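Local coordinates for VAO-type flavoprotein oxidase VAO615 (PDB 6F72) that probably acts as an oxidase, reacting rapidly with oxygen when its bicovalently bound FAD is reduced, though no substrate has been identified, at residues A208-T213 and A294-D299; R216-T221 and G229-G234; N390-F395 and G400-G405. All coordinates share one frame; numbering follows the deposited sequence.

Contact 1 of 3, residues A208-T213 and A294-D299; sequences AMANST and ARLHRD. With NAG (2-acetamido-2-deoxy-beta-D-glucopyranose), chain H.
Leu296 rests against the last turn of helix 203-212, and its two methyls take separate partners. CD2 meets Ala210 CB at 3.9 Å, the one apolar side-chain pair of the contact, while CD1 reaches Thr213 OG1 at 4.1 Å, the two side chains crossing at about a right angle. With CG turned anti to the carbonyl carbon (chi1 -76°), the isobutyl group of Leu296 faces the helix. Phe181, Pro193 and Ala195 from the neighbouring strands also touch it, so this part is closely packed. Thr213 OG1 is not left merely facing a methyl. It donates to Ala210 O at 2.9 Å and is also hydrogen-bonded to His215 ND1. Thr213 N reaches the same carbonyl oxygen at 3.2 Å from the same face of its plane, so two donors of Thr213 grip one carbonyl oxygen.

The other half of the contact is looser and wet. Asn211 OD1 and Asp299 OD2 stand 4.3 Å apart, and a water spans them, donating to Asn211 OD1 at 3.1 Å and to Asp299 OD2 at 2.7 Å. The carboxylate is anchored by its other oxygen: OD1 forms a salt bridge with Arg216 and accepts from Tyr391 N. Asn211 carries an N-linked glycan, its ND2 joined to NAG C1, while OD1 takes the water. The sugar's O6 makes just a weak bond back to Asn211 O.

The contact thus docks the glycosylated helix on strand 288-298 of the FAD-binding PCMH-type region. No direct hydrogen bond joins the two segments: a small apolar patch packs the helix on Leu296, and at the glycan end a bridging water takes up the polar mismatch between two oxygens that cannot bond to each other directly.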
loop_
_atom_site.group_PDB
_atom_site.type_symbol
_atom_site.label_atom_id
_atom_site.label_comp_id
_atom_site.label_asym_id
_atom_site.label_seq_id
_atom_site.Cartn_x
_atom_site.Cartn_y
_atom_site.Cartn_z
ATOM N N ALA A 208 4.919 17.345 -3.506
ATOM C CA ALA A 208 5.794 18.475 -3.835
ATOM C C ALA A 208 5.486 19.005 -5.241
ATOM O O ALA A 208 5.374 20.219 -5.433
ATOM C CB ALA A 208 7.271 18.094 -3.696
ATOM N N MET A 209 5.316 18.085 -6.194
ATOM C CA MET A 209 5.042 18.415 -7.589
ATOM C C MET A 209 3.659 19.056 -7.786
ATOM O O MET A 209 3.534 20.076 -8.473
ATOM C CB MET A 209 5.227 17.173 -8.471
ATOM C CG MET A 209 5.014 17.417 -9.953
ATOM S SD MET A 209 3.361 16.940 -10.479
ATOM C CE MET A 209 3.252 17.798 -12.048
ATOM N N ALA A 210 2.633 18.453 -7.182
ATOM C CA ALA A 210 1.281 18.996 -7.247
ATOM C C ALA A 210 1.199 20.364 -6.575
ATOM O O ALA A 210 0.628 21.292 -7.158
ATOM C CB ALA A 210 0.259 18.024 -6.655
ATOM N N ASN A 211 1.762 20.491 -5.369
ATOM C CA ASN A 211 1.744 21.762 -4.637
ATOM C C ASN A 211 2.334 22.924 -5.451
ATOM O O ASN A 211 1.773 24.024 -5.451
ATOM C CB ASN A 211 2.456 21.675 -3.276
ATOM C CG ASN A 211 2.584 23.034 -2.620
ATOM O OD1 ASN A 211 1.643 23.514 -1.984
ATOM N ND2 ASN A 211 3.746 23.674 -2.797
ATOM N N SER A 212 3.458 22.672 -6.128
ATOM C CA SER A 212 4.188 23.714 -6.860
ATOM C C SER A 212 3.372 24.327 -8.000
ATOM O O SER A 212 3.676 25.429 -8.451
ATOM C CB SER A 212 5.520 23.182 -7.395
ATOM O OG SER A 212 5.314 22.141 -8.331
ATOM N N THR A 213 2.342 23.606 -8.444
ATOM C CA THR A 213 1.434 24.054 -9.521
ATOM C C THR A 213 0.078 24.615 -9.017
ATOM O O THR A 213 -0.750 25.070 -9.812
ATOM C CB THR A 213 1.214 22.939 -10.583
ATOM O OG1 THR A 213 0.444 21.866 -10.030
ATOM C CG2 THR A 213 2.538 22.370 -11.080
ATOM N N ALA A 294 -2.491 11.073 -14.207
ATOM C CA ALA A 294 -3.603 11.177 -13.277
ATOM C C ALA A 294 -4.059 12.605 -13.099
ATOM O O ALA A 294 -3.266 13.551 -13.213
ATOM C CB ALA A 294 -3.236 10.575 -11.932
ATOM N N ARG A 295 -5.347 12.728 -12.807
ATOM C CA ARG A 295 -5.996 13.986 -12.464
ATOM C C ARG A 295 -5.298 14.746 -11.335
ATOM O O ARG A 295 -4.890 14.165 -10.336
ATOM C CB ARG A 295 -7.468 13.736 -12.089
ATOM C CG ARG A 295 -8.240 12.902 -13.104
ATOM C CD ARG A 295 -9.756 12.896 -12.868
ATOM N NE ARG A 295 -10.157 12.303 -11.594
ATOM C CZ ARG A 295 -11.408 11.973 -11.256
ATOM N NH1 ARG A 295 -12.424 12.164 -12.112
ATOM N NH2 ARG A 295 -11.648 11.446 -10.055
ATOM N N LEU A 296 -5.140 16.045 -11.542
ATOM C CA LEU A 296 -4.797 16.982 -10.484
ATOM C C LEU A 296 -6.025 17.793 -10.156
ATOM O O LEU A 296 -6.888 17.959 -11.002
ATOM C CB LEU A 296 -3.659 17.913 -10.918
ATOM C CG LEU A 296 -2.254 17.312 -10.935
ATOM C CD1 LEU A 296 -1.251 18.381 -11.333
ATOM C CD2 LEU A 296 -1.887 16.709 -9.586
ATOM N N HIS A 297 -6.101 18.308 -8.938
ATOM C CA HIS A 297 -7.286 19.039 -8.496
ATOM C C HIS A 297 -6.868 20.382 -7.934
ATOM O O HIS A 297 -5.836 20.468 -7.277
ATOM C CB HIS A 297 -8.020 18.216 -7.444
ATOM C CG HIS A 297 -8.193 16.775 -7.821
ATOM N ND1 HIS A 297 -9.240 16.333 -8.600
ATOM C CD2 HIS A 297 -7.443 15.681 -7.541
ATOM C CE1 HIS A 297 -9.131 15.030 -8.782
ATOM N NE2 HIS A 297 -8.052 14.608 -8.147
ATOM N N ARG A 298 -7.648 21.427 -8.203
ATOM C CA ARG A 298 -7.327 22.769 -7.722
ATOM C C ARG A 298 -7.155 22.791 -6.199
ATOM O O ARG A 298 -8.005 22.284 -5.462
ATOM C CB ARG A 298 -8.375 23.798 -8.174
ATOM C CG ARG A 298 -7.974 25.261 -7.971
ATOM C CD ARG A 298 -6.745 25.633 -8.805
ATOM N NE ARG A 298 -6.341 27.039 -8.664
ATOM C CZ ARG A 298 -5.514 27.510 -7.724
ATOM N NH1 ARG A 298 -4.986 26.701 -6.809
ATOM N NH2 ARG A 298 -5.207 28.805 -7.700
ATOM N N ASP A 299 -6.033 23.348 -5.746
ATOM C CA ASP A 299 -5.735 23.451 -4.319
ATOM C C ASP A 299 -6.404 24.692 -3.730
ATOM O O ASP A 299 -6.906 25.544 -4.460
ATOM C CB ASP A 299 -4.217 23.480 -4.109
ATOM C CG ASP A 299 -3.793 23.105 -2.692
ATOM O OD1 ASP A 299 -4.585 22.528 -1.907
ATOM O OD2 ASP A 299 -2.630 23.395 -2.370
HETATM C C1 NAG H . 4.044 25.004 -2.321
HETATM C C2 NAG H . 5.287 25.494 -1.556
HETATM C C3 NAG H . 5.384 27.028 -1.451
HETATM C C4 NAG H . 5.069 27.755 -2.768
HETATM C C5 NAG H . 3.720 27.269 -3.303
HETATM C C6 NAG H . 3.363 27.936 -4.635
HETATM C C7 NAG H . 6.189 23.956 0.159
HETATM C C8 NAG H . 6.074 23.543 1.598
HETATM N N2 NAG H . 5.346 24.926 -0.215
HETATM O O3 NAG H . 6.701 27.388 -1.021
HETATM O O4 NAG H . 5.093 29.182 -2.583
HETATM O O5 NAG H . 3.794 25.841 -3.471
HETATM O O6 NAG H . 2.498 27.100 -5.416
HETATM O O7 NAG H . 6.999 23.426 -0.597
HETATM O O HOH W 1 -0.769 21.676 -1.537
#

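Contact 2 of 3, residues R216-T221 and G229-G234. With FAD (flavin-adenine dinucleotide), chain E.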
loop_
_atom_site.group_PDB
_atom_site.type_symbol
_atom_site.label_atom_id
_atom_site.label_comp_id
_atom_site.label_asym_id
_atom_site.label_seq_id
_atom_site.Cartn_x
_atom_site.Cartn_y
_atom_site.Cartn_z
ATOM N N ARG A 216 -3.746 19.590 -5.839
ATOM C CA ARG A 216 -3.695 18.419 -4.957
ATOM C C ARG A 216 -3.724 17.162 -5.815
ATOM O O ARG A 216 -4.336 17.155 -6.891
ATOM C CB ARG A 216 -4.913 18.391 -4.032
ATOM C CG ARG A 216 -5.157 19.656 -3.229
ATOM C CD ARG A 216 -6.620 19.769 -2.819
ATOM N NE ARG A 216 -6.864 20.957 -1.996
ATOM C CZ ARG A 216 -8.062 21.459 -1.715
ATOM N NH1 ARG A 216 -9.159 20.889 -2.188
ATOM N NH2 ARG A 216 -8.158 22.545 -0.960
ATOM N N ILE A 217 -3.046 16.115 -5.351
ATOM C CA ILE A 217 -3.159 14.774 -5.943
ATOM C C ILE A 217 -3.574 13.747 -4.873
ATOM O O ILE A 217 -3.166 13.844 -3.709
ATOM C CB ILE A 217 -1.871 14.325 -6.692
ATOM C CG1 ILE A 217 -2.125 13.034 -7.503
ATOM C CG2 ILE A 217 -0.696 14.177 -5.726
ATOM C CD1 ILE A 217 -1.050 12.660 -8.503
ATOM N N VAL A 218 -4.376 12.772 -5.300
ATOM C CA VAL A 218 -4.846 11.674 -4.451
ATOM C C VAL A 218 -3.732 10.636 -4.216
ATOM O O VAL A 218 -3.328 9.898 -5.132
ATOM C CB VAL A 218 -6.144 11.033 -5.019
ATOM C CG1 VAL A 218 -6.595 9.840 -4.190
ATOM C CG2 VAL A 218 -7.258 12.072 -5.113
ATOM N N GLY A 219 -3.279 10.567 -2.962
ATOM C CA GLY A 219 -2.216 9.657 -2.572
ATOM C C GLY A 219 -2.309 9.249 -1.120
ATOM O O GLY A 219 -3.111 9.799 -0.359
ATOM N N GLY A 220 -1.453 8.304 -0.736
ATOM C CA GLY A 220 -1.477 7.709 0.607
ATOM C C GLY A 220 -0.989 8.602 1.731
ATOM O O GLY A 220 -0.376 9.652 1.507
ATOM N N THR A 221 -1.261 8.160 2.954
ATOM C CA THR A 221 -0.939 8.923 4.151
ATOM C C THR A 221 0.500 8.655 4.547
ATOM O O THR A 221 1.108 9.433 5.302
ATOM C CB THR A 221 -1.852 8.545 5.321
ATOM O OG1 THR A 221 -1.783 7.129 5.531
ATOM C CG2 THR A 221 -3.294 8.950 5.029
ATOM N N GLY A 229 2.757 2.826 -8.145
ATOM C CA GLY A 229 2.943 1.389 -7.968
ATOM C C GLY A 229 1.702 0.661 -7.474
ATOM O O GLY A 229 0.586 0.917 -7.937
ATOM N N GLY A 230 1.900 -0.232 -6.505
ATOM C CA GLY A 230 0.827 -1.054 -5.945
ATOM C C GLY A 230 -0.267 -0.254 -5.281
ATOM O O GLY A 230 -1.390 -0.745 -5.160
ATOM N N TYR A 231 0.064 0.966 -4.853
ATOM C CA TYR A 231 -0.893 1.902 -4.266
ATOM C C TYR A 231 -2.106 2.213 -5.191
ATOM O O TYR A 231 -3.249 1.856 -4.864
ATOM C CB TYR A 231 -0.189 3.195 -3.814
ATOM C CG TYR A 231 -1.165 4.240 -3.328
ATOM C CD1 TYR A 231 -1.690 4.186 -2.024
ATOM C CD2 TYR A 231 -1.624 5.258 -4.197
ATOM C CE1 TYR A 231 -2.613 5.135 -1.589
ATOM C CE2 TYR A 231 -2.530 6.207 -3.770
ATOM C CZ TYR A 231 -3.042 6.137 -2.485
ATOM O OH TYR A 231 -3.950 7.081 -2.080
ATOM N N THR A 232 -1.852 2.838 -6.342
ATOM C CA THR A 232 -2.936 3.172 -7.261
ATOM C C THR A 232 -3.447 1.902 -7.936
ATOM O O THR A 232 -4.644 1.730 -8.086
ATOM C CB THR A 232 -2.557 4.267 -8.299
ATOM O OG1 THR A 232 -2.286 5.504 -7.628
ATOM C CG2 THR A 232 -3.700 4.518 -9.220
ATOM N N GLN A 233 -2.539 1.010 -8.318
ATOM C CA GLN A 233 -2.927 -0.220 -9.017
ATOM C C GLN A 233 -3.853 -1.128 -8.199
ATOM O O GLN A 233 -4.706 -1.816 -8.765
ATOM C CB GLN A 233 -1.681 -0.982 -9.473
ATOM C CG GLN A 233 -0.996 -0.322 -10.679
ATOM C CD GLN A 233 0.328 -0.953 -11.051
ATOM O OE1 GLN A 233 0.384 -2.138 -11.393
ATOM N NE2 GLN A 233 1.402 -0.146 -11.048
ATOM N N GLY A 234 -3.689 -1.114 -6.877
ATOM C CA GLY A 234 -4.537 -1.906 -5.991
ATOM C C GLY A 234 -5.743 -1.183 -5.402
ATOM O O GLY A 234 -6.453 -1.744 -4.545
HETATM P PA FAD E . 5.901 -2.204 -3.718
HETATM O O1A FAD E . 6.041 -3.261 -2.654
HETATM O O2A FAD E . 7.167 -1.784 -4.412
HETATM O O5B FAD E . 4.828 -2.719 -4.798
HETATM C C5B FAD E . 3.609 -3.355 -4.410
HETATM C C4B FAD E . 3.082 -4.268 -5.510
HETATM O O4B FAD E . 2.905 -3.517 -6.714
HETATM C C3B FAD E . 3.999 -5.422 -5.866
HETATM O O3B FAD E . 3.157 -6.535 -6.193
HETATM C C2B FAD E . 4.736 -4.963 -7.113
HETATM O O2B FAD E . 5.094 -6.061 -7.956
HETATM C C1B FAD E . 3.711 -4.058 -7.775
HETATM N N9A FAD E . 4.285 -2.916 -8.525
HETATM C C8A FAD E . 4.771 -1.780 -7.980
HETATM N N7A FAD E . 5.180 -0.921 -8.947
HETATM C C5A FAD E . 4.945 -1.509 -10.130
HETATM C C6A FAD E . 5.142 -1.147 -11.552
HETATM N N6A FAD E . 5.698 0.044 -11.868
HETATM N N1A FAD E . 4.770 -2.040 -12.497
HETATM C C2A FAD E . 4.221 -3.235 -12.186
HETATM N N3A FAD E . 4.005 -3.627 -10.906
HETATM C C4A FAD E . 4.342 -2.822 -9.856
HETATM N N1 FAD E . -2.318 2.180 1.251
HETATM C C2 FAD E . -3.404 2.994 1.235
HETATM O O2 FAD E . -4.345 2.735 0.448
HETATM N N3 FAD E . -3.499 4.070 2.046
HETATM C C4 FAD E . -2.551 4.420 2.931
HETATM O O4 FAD E . -2.685 5.426 3.664
HETATM C C4X FAD E . -1.331 3.586 2.997
HETATM N N5 FAD E . -0.322 3.874 3.848
HETATM C C5X FAD E . 0.800 3.100 3.911
HETATM C C6 FAD E . 1.844 3.421 4.805
HETATM C C7 FAD E . 2.996 2.604 4.845
HETATM C C7M FAD E . 4.103 2.961 5.819
HETATM C C8 FAD E . 3.115 1.408 3.933
HETATM C C8M FAD E . 4.350 0.526 3.830
HETATM C C9 FAD E . 2.074 1.113 3.058
HETATM C C9A FAD E . 0.922 1.905 3.010
HETATM N N10 FAD E . -0.118 1.601 2.100
HETATM C C10 FAD E . -1.270 2.416 2.083
HETATM C "C1'" FAD E . -0.028 0.411 1.257
HETATM C "C2'" FAD E . 0.273 0.578 -0.202
HETATM O "O2'" FAD E . -0.904 1.076 -0.832
HETATM C "C3'" FAD E . 0.604 -0.823 -0.705
HETATM O "O3'" FAD E . 1.571 -1.466 0.154
HETATM C "C4'" FAD E . 1.116 -0.790 -2.136
HETATM O "O4'" FAD E . 1.185 -2.123 -2.646
HETATM C "C5'" FAD E . 2.460 -0.066 -2.240
HETATM O "O5'" FAD E . 2.979 -0.129 -3.560
HETATM P P FAD E . 4.508 0.283 -3.828
HETATM O O1P FAD E . 4.778 1.598 -3.155
HETATM O O2P FAD E . 4.721 0.088 -5.311
HETATM O O3P FAD E . 5.297 -0.882 -3.035
#
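Tyr231 brings its ring up to the extended Gly219-Gly220 backbone of 216-221. CE1 lies 3.6 Å from Gly220 CA and CE2 3.7 Å from Gly219 CA, with the Gly220 amide meeting the ring obliquely. Holding CG anti to the backbone N (chi1 174°) sends the ring off the helix toward this backbone. The hydroxyl makes no hydrogen bond to the loop backbone; its partner is His237 O. A CB on Gly220 would come tight against CE1, so the bare backbone is what lets the ring lie this close.

Along its edge the ring borders the cofactor: Tyr231 CD1 is 3.4 Å from FAD O2', and flavin N1 lies in the ring plane. An alanine in place of this tyrosine would probably open a gap between the glycine backbone and the ribityl chain and leave His237 O without its hydroxyl partner.

Both segments belong to the FAD-binding PCMH-type region of the VAO family, and each holds a different part of FAD. In helix 227-233, Gly230 N gives O2P a 3.1 Å bond (161° at the hydrogen). Side chains on Gly229 or Gly230 would run into the cofactor, at O2P and O4' respectively. At the far end of 216-221, Thr221 grips flavin O4 twice, through N at 3.2 Å (169°) and through OG1 at 2.7 Å. The next residue, Cys222, is one of the two covalent attachment points of the flavin.

Further out, Gly219 O is bonded to Ser238 OG and Gly220 O to Tyr207 OH, so the carbonyls of two successive peptides each have a side-chain hydroxyl partner. Gly230 O receives Asn518 ND2, and Thr232 OG1 bonds back to Ile227 O within the helix.

Contact 3 of 3, residues N390-F395 and G400-G405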
loop_
_atom_site.group_PDB
_atom_site.type_symbol
_atom_site.label_atom_id
_atom_site.label_comp_id
_atom_site.label_asym_id
_atom_site.label_seq_id
_atom_site.Cartn_x
_atom_site.Cartn_y
_atom_site.Cartn_z
ATOM N N ASN A 390 -2.890 25.500 2.213
ATOM C CA ASN A 390 -2.870 24.558 1.105
ATOM C C ASN A 390 -2.956 23.136 1.639
ATOM O O ASN A 390 -2.944 22.928 2.859
ATOM C CB ASN A 390 -1.591 24.765 0.290
ATOM C CG ASN A 390 -0.348 24.631 1.133
ATOM O OD1 ASN A 390 0.134 23.528 1.375
ATOM N ND2 ASN A 390 0.165 25.757 1.610
ATOM N N TYR A 391 -3.034 22.161 0.738
ATOM C CA TYR A 391 -3.102 20.758 1.136
ATOM C C TYR A 391 -1.796 20.203 1.688
ATOM O O TYR A 391 -1.824 19.487 2.697
ATOM C CB TYR A 391 -3.568 19.880 -0.014
ATOM C CG TYR A 391 -3.621 18.402 0.323
ATOM C CD1 TYR A 391 -4.429 17.922 1.361
ATOM C CD2 TYR A 391 -2.870 17.485 -0.408
ATOM C CE1 TYR A 391 -4.476 16.568 1.666
ATOM C CE2 TYR A 391 -2.914 16.130 -0.118
ATOM C CZ TYR A 391 -3.720 15.677 0.913
ATOM O OH TYR A 391 -3.755 14.332 1.183
ATOM N N TYR A 392 -0.676 20.504 1.014
ATOM C CA TYR A 392 0.659 20.039 1.410
ATOM C C TYR A 392 0.894 20.333 2.892
ATOM O O TYR A 392 1.213 19.419 3.657
ATOM C CB TYR A 392 1.750 20.669 0.524
ATOM C CG TYR A 392 3.153 20.074 0.682
ATOM C CD1 TYR A 392 3.987 20.453 1.749
ATOM C CD2 TYR A 392 3.655 19.151 -0.255
ATOM C CE1 TYR A 392 5.267 19.920 1.887
ATOM C CE2 TYR A 392 4.933 18.612 -0.122
ATOM C CZ TYR A 392 5.735 19.001 0.951
ATOM O OH TYR A 392 6.996 18.471 1.103
ATOM N N ASP A 393 0.682 21.592 3.284
ATOM C CA ASP A 393 0.784 22.033 4.681
ATOM C C ASP A 393 -0.076 21.248 5.633
ATOM O O ASP A 393 0.407 20.843 6.689
ATOM C CB ASP A 393 0.446 23.512 4.817
ATOM C CG ASP A 393 1.548 24.406 4.309
ATOM O OD1 ASP A 393 2.563 23.892 3.782
ATOM O OD2 ASP A 393 1.389 25.635 4.440
ATOM N N HIS A 394 -1.344 21.046 5.260
ATOM C CA HIS A 394 -2.283 20.234 6.047
ATOM C C HIS A 394 -1.765 18.812 6.234
ATOM O O HIS A 394 -1.723 18.315 7.367
ATOM C CB HIS A 394 -3.671 20.216 5.403
ATOM C CG HIS A 394 -4.595 19.188 5.979
ATOM N ND1 HIS A 394 -5.355 19.420 7.106
ATOM C CD2 HIS A 394 -4.891 17.928 5.577
ATOM C CE1 HIS A 394 -6.078 18.347 7.372
ATOM N NE2 HIS A 394 -5.813 17.426 6.464
ATOM N N PHE A 395 -1.379 18.180 5.121
ATOM C CA PHE A 395 -0.865 16.817 5.127
ATOM C C PHE A 395 0.287 16.637 6.123
ATOM O O PHE A 395 0.240 15.741 6.972
ATOM C CB PHE A 395 -0.427 16.376 3.724
ATOM C CG PHE A 395 -0.088 14.920 3.641
ATOM C CD1 PHE A 395 1.194 14.467 3.955
ATOM C CD2 PHE A 395 -1.064 13.985 3.293
ATOM C CE1 PHE A 395 1.501 13.110 3.917
ATOM C CE2 PHE A 395 -0.764 12.627 3.235
ATOM C CZ PHE A 395 0.522 12.189 3.558
ATOM N N GLY A 400 3.399 14.315 9.090
ATOM C CA GLY A 400 4.806 14.605 8.860
ATOM C C GLY A 400 5.722 13.862 9.824
ATOM O O GLY A 400 5.313 12.836 10.385
ATOM N N PRO A 401 6.951 14.357 10.032
ATOM C CA PRO A 401 7.463 15.600 9.405
ATOM C C PRO A 401 7.782 15.464 7.918
ATOM O O PRO A 401 8.043 14.353 7.440
ATOM C CB PRO A 401 8.752 15.870 10.179
ATOM C CG PRO A 401 9.206 14.515 10.619
ATOM C CD PRO A 401 7.961 13.723 10.901
ATOM N N ALA A 402 7.737 16.590 7.203
ATOM C CA ALA A 402 8.108 16.645 5.790
ATOM C C ALA A 402 9.619 16.415 5.645
ATOM O O ALA A 402 10.387 16.903 6.482
ATOM C CB ALA A 402 7.699 17.982 5.187
ATOM N N PRO A 403 10.059 15.680 4.613
ATOM C CA PRO A 403 9.185 15.154 3.553
ATOM C C PRO A 403 8.774 13.690 3.714
ATOM O O PRO A 403 7.758 13.276 3.144
ATOM C CB PRO A 403 10.036 15.322 2.292
ATOM C CG PRO A 403 11.452 15.199 2.782
ATOM C CD PRO A 403 11.476 15.721 4.192
ATOM N N TYR A 404 9.535 12.930 4.497
ATOM C CA TYR A 404 9.438 11.466 4.492
ATOM C C TYR A 404 8.407 10.863 5.444
ATOM O O TYR A 404 8.023 9.697 5.279
ATOM C CB TYR A 404 10.813 10.832 4.739
ATOM C CG TYR A 404 11.927 11.331 3.839
ATOM C CD1 TYR A 404 11.779 11.367 2.438
ATOM C CD2 TYR A 404 13.154 11.737 4.388
ATOM C CE1 TYR A 404 12.813 11.816 1.619
ATOM C CE2 TYR A 404 14.186 12.183 3.583
ATOM C CZ TYR A 404 14.015 12.220 2.201
ATOM O OH TYR A 404 15.060 12.662 1.422
ATOM N N GLY A 405 7.956 11.654 6.417
ATOM C CA GLY A 405 7.060 11.168 7.474
ATOM C C GLY A 405 7.824 10.350 8.514
ATOM O O GLY A 405 9.052 10.452 8.629
#
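Tyr392 CG stands anti to its backbone N (chi1 -170°), and this carries the phenol from the helix toward the loop, where its OH comes 4.2 Å from Ala402 CB. Phe395 has nearly the same first torsion (-171°), but its ring goes another way, to meet Tyr207; its own tie to the loop is through the backbone, Phe395 O lying 4.1 Å from Gly400 N, with no hydrogen bond between them. The contact is therefore light: a methyl at the end of a phenol, and two main chains passing close.

Each side is shaped mainly from within. Asn390 is the N-cap of helix 391-399, its OD1 accepting from Asp393 N at 2.8 Å along an almost straight line (176°). In the loop, cis peptide bonds precede both Pro401 and Pro403, and Gly405 N closes the bend onto Pro401 O at 2.9 Å. Pro403 CG sits 3.7 Å above the centre of the Tyr404 ring, which also makes an edge-to-face contact with Phe204. Tyr392 touches Tyr207 and the glycan on Asn211.

Here is a side-chain-capped helix folded against the proline-rich loop that leaves it, the connection between the outermost strands 382-388 and 412-419 of a seven-stranded antiparallel sheet, consistent with the substrate domain of VAO-type oxidases.

Contact 2 is the core of the three, its touching residues all buried, beside the cofactor, with its centre about 8 Å from that of the chain. Contact 1 is also buried but lies about 21 Å out, beside a glycan, and contact 3 is partly exposed. Contacts 1 and 2 share the FAD-binding region, 2 being nested in the loop that 1 closes; contact 3 follows later in the sequence. Contact 1 combines aliphatic packing with a water bridge, contact 2 sets a ring against glycine backbone, and contact 3 has sparse phenol-to-methyl touching. Asp299 of contact 1 reaches both other contacts, while the Phe395 ring abuts the Gly220 and Thr221 carbonyls.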